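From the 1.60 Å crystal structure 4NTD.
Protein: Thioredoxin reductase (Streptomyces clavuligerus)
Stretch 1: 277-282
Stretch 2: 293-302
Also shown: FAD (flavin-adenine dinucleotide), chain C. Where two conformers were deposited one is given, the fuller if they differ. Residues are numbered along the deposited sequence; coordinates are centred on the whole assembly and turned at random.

Stretch 1 (277-282) GWIATD
Stretch 2 (293-302) WAVGNVVDPR

This is a small, mostly apolar contact, 351 Å² summed over both sides, in which one tryptophan packs on a turn and two waters join backbones that make no direct hydrogen bond to each other. Stretch 1 has no regular structure but runs extended from Trp278 to Thr281, with phi/psi of -98/154, -61/129, -79/139 and -138/159. Stretch 2 leaves the end of a strand at Trp293 and Ala294, continues extended through Val295, and folds into a turn. The register is set by CA pairs: Ile279 CA lies 5.9 Å from Val299 CA, and Thr281 CA lies 7.3 Å from Ala294 CA. The chains therefore run in opposite senses, with the turn facing Trp278 and the strand end facing Thr281.

The turn is built first. Gly296 takes phi/psi 85/-154, a positive phi that favours glycine, and a CB there would lie 2.1 Å from FAD O1P. Asn297 and Val298 follow at -61/-21 and -64/-26, then Val299 at -121/-10. Gly296 O receives Val299 N at 3.1 Å and Asp300 N at 3.0 Å. Asn297 (chi1 -89°, chi2 164°) braces the loop by donating ND2 to Asp300 O at 2.9 Å, while its backbone N donates to FAD O1P at 2.9 Å; the same turn thus meets both the cofactor and stretch 1.

Trp278, chi1 m (-66°) and chi2 70°, points toward this turn and gives up 102 Å², the largest share of any residue. Pro301 covers one face of its indole: Pro301 CD sits 3.7 Å from the centroid of the six-membered ring, only 11° off the normal, a CH-pi contact, and Pro301 CB comes to 3.6 Å from Trp278 CH2. A flat aromatic against a rigid pyrrolidine (C-gamma endo, phi/psi -70/-11) is a well-matched pair. At the ring edge, near its plane, lie two carbonyls, with Trp278 CZ3 3.3 Å from Asn297 O and Trp278 CE3 3.7 Å from Val298 O; aromatic C-H groups suit such oxygens.

Val299, chi1 m (-72°), fills the middle. Its CG1 lies 3.7 Å from Ile279 O, 4.1 Å from Ile279 CB and 4.0 Å from Thr281 CG2, so one methyl serves two neighbours. Ile279 (m, m) offers its CB sideways while the end of its side chain leads away; the branched carbon nevertheless gives Val299 an apolar surface. Thr281, chi1 p (61°), turns its methyl to the contact, with CG2 4.3 Å from Ala294 CB. The small alanine, also pointing toward stretch 1, suits this close approach. Between Ile279, whose CA-to-CB bond lies sideways, and Thr281, which points toward stretch 2, Ala280 points away and makes no contact.

Water supplies the polar links. One water accepts from Ile279 N at 2.8 Å and donates to Val298 O at 2.9 Å; a second lies 2.8 Å from Ile279 O and 2.7 Å from Val299 O. Ile279 thus has both backbone polar groups bridged by solvent to the turn.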

# COMPACT_ATOMS: atom_id res chain seq x y z
N GLY A 277 11.18 12.04 -14.09
CA GLY A 277 12.55 11.54 -13.91
C GLY A 277 12.66 10.23 -13.15
O GLY A 277 13.75 9.68 -13.01
N TRP A 278 11.53 9.71 -12.66
CA TRP A 278 11.51 8.44 -11.93
C TRP A 278 11.11 7.30 -12.87
O TRP A 278 10.43 7.53 -13.87
CB TRP A 278 10.54 8.53 -10.74
CG TRP A 278 11.00 9.51 -9.69
CD1 TRP A 278 11.04 10.87 -9.81
CD2 TRP A 278 11.48 9.21 -8.38
NE1 TRP A 278 11.51 11.44 -8.65
CE2 TRP A 278 11.80 10.44 -7.76
CE3 TRP A 278 11.68 8.02 -7.67
CZ2 TRP A 278 12.30 10.51 -6.46
CZ3 TRP A 278 12.18 8.10 -6.37
CH2 TRP A 278 12.49 9.33 -5.79
N ILE A 279 11.54 6.08 -12.54
CA ILE A 279 11.21 4.92 -13.37
C ILE A 279 9.69 4.74 -13.39
O ILE A 279 9.04 4.73 -12.35
CB ILE A 279 11.88 3.62 -12.85
CG1 ILE A 279 13.41 3.71 -12.97
CG2 ILE A 279 11.36 2.39 -13.58
CD1 ILE A 279 13.94 3.79 -14.39
N ALA A 280 9.14 4.60 -14.59
CA ALA A 280 7.69 4.51 -14.78
C ALA A 280 7.19 3.10 -14.45
O ALA A 280 7.83 2.11 -14.80
CB ALA A 280 7.32 4.88 -16.20
N THR A 281 6.05 3.03 -13.77
CA THR A 281 5.40 1.75 -13.49
C THR A 281 3.90 1.86 -13.70
O THR A 281 3.34 2.96 -13.67
CB THR A 281 5.63 1.29 -12.04
OG1 THR A 281 5.07 2.26 -11.13
CG2 THR A 281 7.11 1.12 -11.74
N ASP A 282 3.25 0.72 -13.90
CA ASP A 282 1.80 0.66 -13.79
C ASP A 282 1.45 0.59 -12.30
O ASP A 282 2.34 0.65 -11.45
CB ASP A 282 1.19 -0.47 -14.64
CG ASP A 282 1.40 -1.87 -14.06
OD1 ASP A 282 1.87 -2.02 -12.91
OD2 ASP A 282 1.07 -2.83 -14.77
N TRP A 293 9.48 -5.85 -11.97
CA TRP A 293 8.66 -5.00 -11.11
C TRP A 293 9.55 -4.11 -10.25
O TRP A 293 10.69 -4.46 -9.96
CB TRP A 293 7.76 -5.86 -10.21
CG TRP A 293 6.41 -6.18 -10.80
CD1 TRP A 293 5.22 -5.57 -10.49
CD2 TRP A 293 6.10 -7.18 -11.77
NE1 TRP A 293 4.20 -6.12 -11.22
CE2 TRP A 293 4.71 -7.12 -12.01
CE3 TRP A 293 6.86 -8.13 -12.47
CZ2 TRP A 293 4.06 -7.96 -12.92
CZ3 TRP A 293 6.22 -8.97 -13.38
CH2 TRP A 293 4.83 -8.87 -13.59
N ALA A 294 9.01 -2.97 -9.84
CA ALA A 294 9.70 -2.05 -8.93
C ALA A 294 8.72 -1.51 -7.89
O ALA A 294 7.62 -1.08 -8.26
CB ALA A 294 10.34 -0.91 -9.70
N VAL A 295 9.10 -1.54 -6.62
CA VAL A 295 8.21 -1.12 -5.53
C VAL A 295 8.95 -0.32 -4.45
O VAL A 295 10.15 -0.50 -4.24
CB VAL A 295 7.51 -2.31 -4.84
CG1 VAL A 295 6.71 -3.13 -5.85
CG2 VAL A 295 8.51 -3.20 -4.11
N GLY A 296 8.20 0.55 -3.77
CA GLY A 296 8.73 1.36 -2.68
C GLY A 296 9.40 2.65 -3.10
O GLY A 296 9.10 3.22 -4.15
N ASN A 297 10.33 3.11 -2.25
CA ASN A 297 11.02 4.39 -2.46
C ASN A 297 11.84 4.47 -3.76
O ASN A 297 12.15 5.57 -4.20
CB ASN A 297 11.96 4.70 -1.28
CG ASN A 297 11.30 5.47 -0.14
OD1 ASN A 297 11.85 5.52 0.96
ND2 ASN A 297 10.15 6.10 -0.39
N VAL A 298 12.20 3.33 -4.35
CA VAL A 298 12.94 3.35 -5.63
C VAL A 298 12.11 3.97 -6.76
O VAL A 298 12.67 4.50 -7.71
CB VAL A 298 13.48 1.94 -6.03
CG1 VAL A 298 12.35 0.99 -6.40
CG2 VAL A 298 14.48 2.06 -7.17
N VAL A 299 10.78 3.92 -6.64
CA VAL A 299 9.89 4.54 -7.63
C VAL A 299 8.95 5.62 -7.06
O VAL A 299 8.31 6.34 -7.83
CB VAL A 299 9.06 3.49 -8.40
CG1 VAL A 299 9.94 2.72 -9.37
CG2 VAL A 299 8.33 2.54 -7.46
N ASP A 300 8.86 5.75 -5.74
CA ASP A 300 7.93 6.69 -5.11
C ASP A 300 8.55 7.33 -3.87
O ASP A 300 8.63 6.70 -2.82
CB ASP A 300 6.63 5.96 -4.75
CG ASP A 300 5.58 6.87 -4.13
OD1 ASP A 300 5.83 8.08 -3.95
OD2 ASP A 300 4.48 6.37 -3.81
N PRO A 301 8.97 8.61 -3.97
CA PRO A 301 9.59 9.27 -2.82
C PRO A 301 8.64 9.59 -1.65
O PRO A 301 9.11 9.96 -0.58
CB PRO A 301 10.14 10.57 -3.41
CG PRO A 301 9.24 10.86 -4.56
CD PRO A 301 8.85 9.53 -5.12
N ARG A 302 7.34 9.44 -1.89
CA ARG A 302 6.31 9.70 -0.88
C ARG A 302 5.85 8.43 -0.15
O ARG A 302 5.04 8.51 0.77
CB ARG A 302 5.11 10.36 -1.56
CG ARG A 302 5.44 11.66 -2.28
CD ARG A 302 4.43 12.00 -3.37
NE ARG A 302 4.87 11.55 -4.69
CZ ARG A 302 4.48 10.42 -5.27
NH1 ARG A 302 3.63 9.61 -4.64
NH2 ARG A 302 4.93 10.09 -6.47
PA FAD C . 14.07 0.51 2.34
O1A FAD C . 13.30 0.27 3.61
O2A FAD C . 15.08 1.62 2.31
O5B FAD C . 14.81 -0.86 1.95
C5B FAD C . 15.61 -0.94 0.78
C4B FAD C . 16.60 -2.07 0.97
O4B FAD C . 17.25 -2.34 -0.27
C3B FAD C . 17.70 -1.74 1.98
O3B FAD C . 17.71 -2.69 3.05
C2B FAD C . 18.99 -1.76 1.18
O2B FAD C . 20.08 -2.30 1.92
C1B FAD C . 18.62 -2.65 -0.00
N9A FAD C . 19.41 -2.45 -1.24
C8A FAD C . 19.57 -1.30 -1.92
N7A FAD C . 20.33 -1.51 -3.03
C5A FAD C . 20.64 -2.82 -3.07
C6A FAD C . 21.41 -3.71 -3.97
N6A FAD C . 22.01 -3.21 -5.07
N1A FAD C . 21.49 -5.02 -3.64
C2A FAD C . 20.89 -5.53 -2.54
N3A FAD C . 20.18 -4.77 -1.68
C4A FAD C . 20.02 -3.44 -1.89
N1 FAD C . 8.35 5.83 7.28
C2 FAD C . 7.32 5.51 8.10
O2 FAD C . 6.32 4.96 7.59
N3 FAD C . 7.33 5.76 9.42
C4 FAD C . 8.38 6.34 10.02
O4 FAD C . 8.37 6.57 11.25
C4X FAD C . 9.56 6.72 9.20
N5 FAD C . 10.67 7.31 9.72
C5X FAD C . 11.71 7.64 8.92
C6 FAD C . 12.83 8.25 9.47
C7 FAD C . 13.92 8.61 8.68
C7M FAD C . 15.13 9.26 9.31
C8 FAD C . 13.89 8.33 7.22
C8M FAD C . 15.06 8.71 6.35
C9 FAD C . 12.77 7.72 6.66
C9A FAD C . 11.68 7.37 7.45
N10 FAD C . 10.53 6.75 6.90
C10 FAD C . 9.47 6.42 7.76
C1' FAD C . 10.39 6.42 5.47
C2' FAD C . 10.92 5.00 5.24
O2' FAD C . 12.35 5.01 5.32
C3' FAD C . 10.49 4.45 3.88
O3' FAD C . 9.06 4.51 3.77
C4' FAD C . 10.93 3.01 3.65
O4' FAD C . 12.31 2.82 3.97
C5' FAD C . 10.73 2.58 2.20
O5' FAD C . 10.78 1.16 2.12
P FAD C . 11.51 0.41 0.90
O1P FAD C . 11.13 1.10 -0.38
O2P FAD C . 11.27 -1.06 1.08
O3P FAD C . 13.08 0.76 1.08
O HOH W 1 13.07 5.86 -10.19
O HOH W 2 7.74 6.34 -10.50